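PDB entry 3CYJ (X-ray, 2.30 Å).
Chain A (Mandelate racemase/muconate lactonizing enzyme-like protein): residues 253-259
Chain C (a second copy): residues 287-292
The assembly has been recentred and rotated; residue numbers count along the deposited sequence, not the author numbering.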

# COMPACT_ATOMS: atom_id res chain seq x y z
N THR A 253 19.55 9.10 12.16
CA THR A 253 18.43 10.04 12.20
C THR A 253 17.27 9.36 12.96
O THR A 253 17.23 8.13 13.07
CB THR A 253 17.93 10.53 10.80
OG1 THR A 253 17.20 9.50 10.15
CG2 THR A 253 19.05 11.07 9.85
N LEU A 254 16.33 10.15 13.46
CA LEU A 254 15.16 9.60 14.09
C LEU A 254 14.20 9.06 13.06
O LEU A 254 13.50 8.10 13.32
CB LEU A 254 14.48 10.64 14.95
CG LEU A 254 15.05 10.65 16.36
CD1 LEU A 254 14.62 11.95 17.04
CD2 LEU A 254 14.51 9.42 17.13
N PRO A 255 14.17 9.67 11.85
CA PRO A 255 13.36 9.05 10.80
C PRO A 255 13.93 7.69 10.38
O PRO A 255 13.15 6.79 9.95
CB PRO A 255 13.40 10.05 9.64
CG PRO A 255 13.91 11.30 10.19
CD PRO A 255 14.67 11.00 11.47
N GLN A 256 15.26 7.52 10.51
CA GLN A 256 15.87 6.19 10.31
C GLN A 256 15.43 5.16 11.36
O GLN A 256 15.00 4.06 11.01
CB GLN A 256 17.40 6.28 10.28
CG GLN A 256 17.90 6.70 8.94
CD GLN A 256 19.34 7.12 9.00
OE1 GLN A 256 20.03 6.90 10.01
NE2 GLN A 256 19.83 7.73 7.90
N LEU A 257 15.50 5.54 12.63
CA LEU A 257 14.94 4.72 13.73
C LEU A 257 13.46 4.45 13.52
O LEU A 257 12.99 3.32 13.70
CB LEU A 257 15.19 5.37 15.08
CG LEU A 257 16.62 5.21 15.57
CD1 LEU A 257 16.74 5.73 16.99
CD2 LEU A 257 17.16 3.76 15.49
N HIS A 258 12.75 5.49 13.09
CA HIS A 258 11.36 5.37 12.75
C HIS A 258 11.09 4.37 11.59
O HIS A 258 10.09 3.65 11.60
CB HIS A 258 10.80 6.76 12.40
CG HIS A 258 9.44 6.71 11.80
ND1 HIS A 258 9.24 6.61 10.44
CD2 HIS A 258 8.21 6.69 12.37
CE1 HIS A 258 7.93 6.54 10.19
NE2 HIS A 258 7.29 6.58 11.35
N ASP A 259 11.93 4.39 10.55
CA ASP A 259 11.82 3.38 9.49
C ASP A 259 12.16 2.00 10.06
O ASP A 259 11.44 1.04 9.82
CB ASP A 259 12.73 3.71 8.31
CG ASP A 259 12.24 4.96 7.49
OD1 ASP A 259 11.02 5.30 7.53
OD2 ASP A 259 13.11 5.59 6.81
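Chain C (287-292) CRGHQI

Chain C lies on chain A as the last turn of a helix set against the first turn of another. Residues 287-289 of chain C close a helix that begins earlier in the chain. H290(C), at phi/psi -108/6, is the first residue to leave helical values; Q291(C) then turns to positive phi, 52/42, and I292(C) is extended at -118/159. The chain C backbone comes in from C287(C), which is out of reach of chain A, makes its closest CA approach at G289(C), and turns away again to I292(C), also out of reach. In chain A, T253(A) is the N-cap: T253(A) OG1 accepts from Q256(A) N at 2.8 Å, and the helix runs on from L254(A) with phi between -57 and -76 throughout.

The closest register is P255(A) with G289(C), whose CA atoms are 4.3 Å apart. At this point G289(C) carries no side chain, so the backbone itself makes the contact. An ideal CB on G289(C) would stand 3.8 Å from H258(A) CB and 4.0 Å from L254(A) O, distances of ordinary contact, with no clash. G289(C) is the most covered residue of the contact, 60 Å² of the 294 Å² buried in total, and all of it is backbone. G289(C) O reaches P255(A) CA at 3.5 Å, with an angle of 135° at the hydrogen, a CA-H...O contact. G289(C) O also lies over one face of the H258(A) ring, 3.7 Å from H258(A) CG.

H258(A) follows with 55 Å². Its CA-to-CB bond points toward chain C, and with chi1 at 170° (t) the imidazole meets that of H290(C) edge-to-face: the edge of H258(A) is directed at the face of H290(C), with ring centroids 4.4 Å apart and planes at 62°. H258(A) NE2 and H290(C) NE2 are 3.3 Å apart; the geometry does not settle whether this is a hydrogen bond. The CA-to-CB bond of H290(C) points away from chain A, yet the end of its side chain comes nearer, which brings the two rings together.

P255(A), with 50 Å² covered, packs its ring against the end of the chain C helix. P255(A) CD is 3.8 Å from R288(C) O, and P255(A) CG is 3.8 Å from Q291(C) NE2. These two partners are themselves joined, because Q291(C) NE2 donates to R288(C) O at 3.0 Å and 164°, folding the glutamine side chain back over the turn. Beside this, the CA-to-CB bond of L254(A) points toward chain C, and L254(A) CD1 lies 3.5 Å from R288(C) CB, while the end of the arginine side chain leads away.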

# COMPACT_ATOMS: atom_id res chain seq x y z
N CYS C 287 7.68 13.63 16.70
CA CYS C 287 7.64 14.69 15.73
C CYS C 287 8.91 14.68 14.90
O CYS C 287 8.83 14.82 13.67
CB CYS C 287 7.44 16.06 16.39
SG CYS C 287 5.79 16.25 17.05
N ARG C 288 10.06 14.52 15.55
CA ARG C 288 11.32 14.49 14.85
C ARG C 288 11.39 13.26 13.96
O ARG C 288 11.97 13.33 12.89
CB ARG C 288 12.51 14.50 15.80
CG ARG C 288 12.75 15.81 16.52
CD ARG C 288 12.90 16.99 15.52
NE ARG C 288 14.29 17.44 15.45
CZ ARG C 288 14.68 18.69 15.17
NH1 ARG C 288 15.98 18.97 15.15
NH2 ARG C 288 13.79 19.66 14.94
N GLY C 289 10.80 12.15 14.43
CA GLY C 289 10.74 10.91 13.68
C GLY C 289 9.93 11.05 12.39
O GLY C 289 10.19 10.32 11.43
N HIS C 290 8.96 11.98 12.35
CA HIS C 290 8.20 12.21 11.13
C HIS C 290 8.59 13.52 10.51
O HIS C 290 7.96 13.95 9.57
CB HIS C 290 6.68 12.28 11.37
CG HIS C 290 6.07 10.97 11.73
ND1 HIS C 290 6.24 10.40 12.98
CD2 HIS C 290 5.33 10.09 11.01
CE1 HIS C 290 5.61 9.23 13.02
NE2 HIS C 290 5.05 9.02 11.84
N GLN C 291 9.60 14.19 11.04
CA GLN C 291 9.98 15.50 10.54
C GLN C 291 8.82 16.51 10.45
O GLN C 291 8.73 17.26 9.47
CB GLN C 291 10.55 15.37 9.12
CG GLN C 291 11.79 14.49 9.04
CD GLN C 291 13.00 15.27 9.53
OE1 GLN C 291 13.56 16.13 8.79
NE2 GLN C 291 13.37 15.04 10.81
N ILE C 292 7.94 16.55 11.46
CA ILE C 292 6.95 17.61 11.49
C ILE C 292 7.13 18.49 12.76
O ILE C 292 7.72 18.04 13.74
CB ILE C 292 5.48 17.09 11.40
CG1 ILE C 292 5.17 16.18 12.59
CG2 ILE C 292 5.22 16.46 10.01
CD1 ILE C 292 3.75 15.81 12.70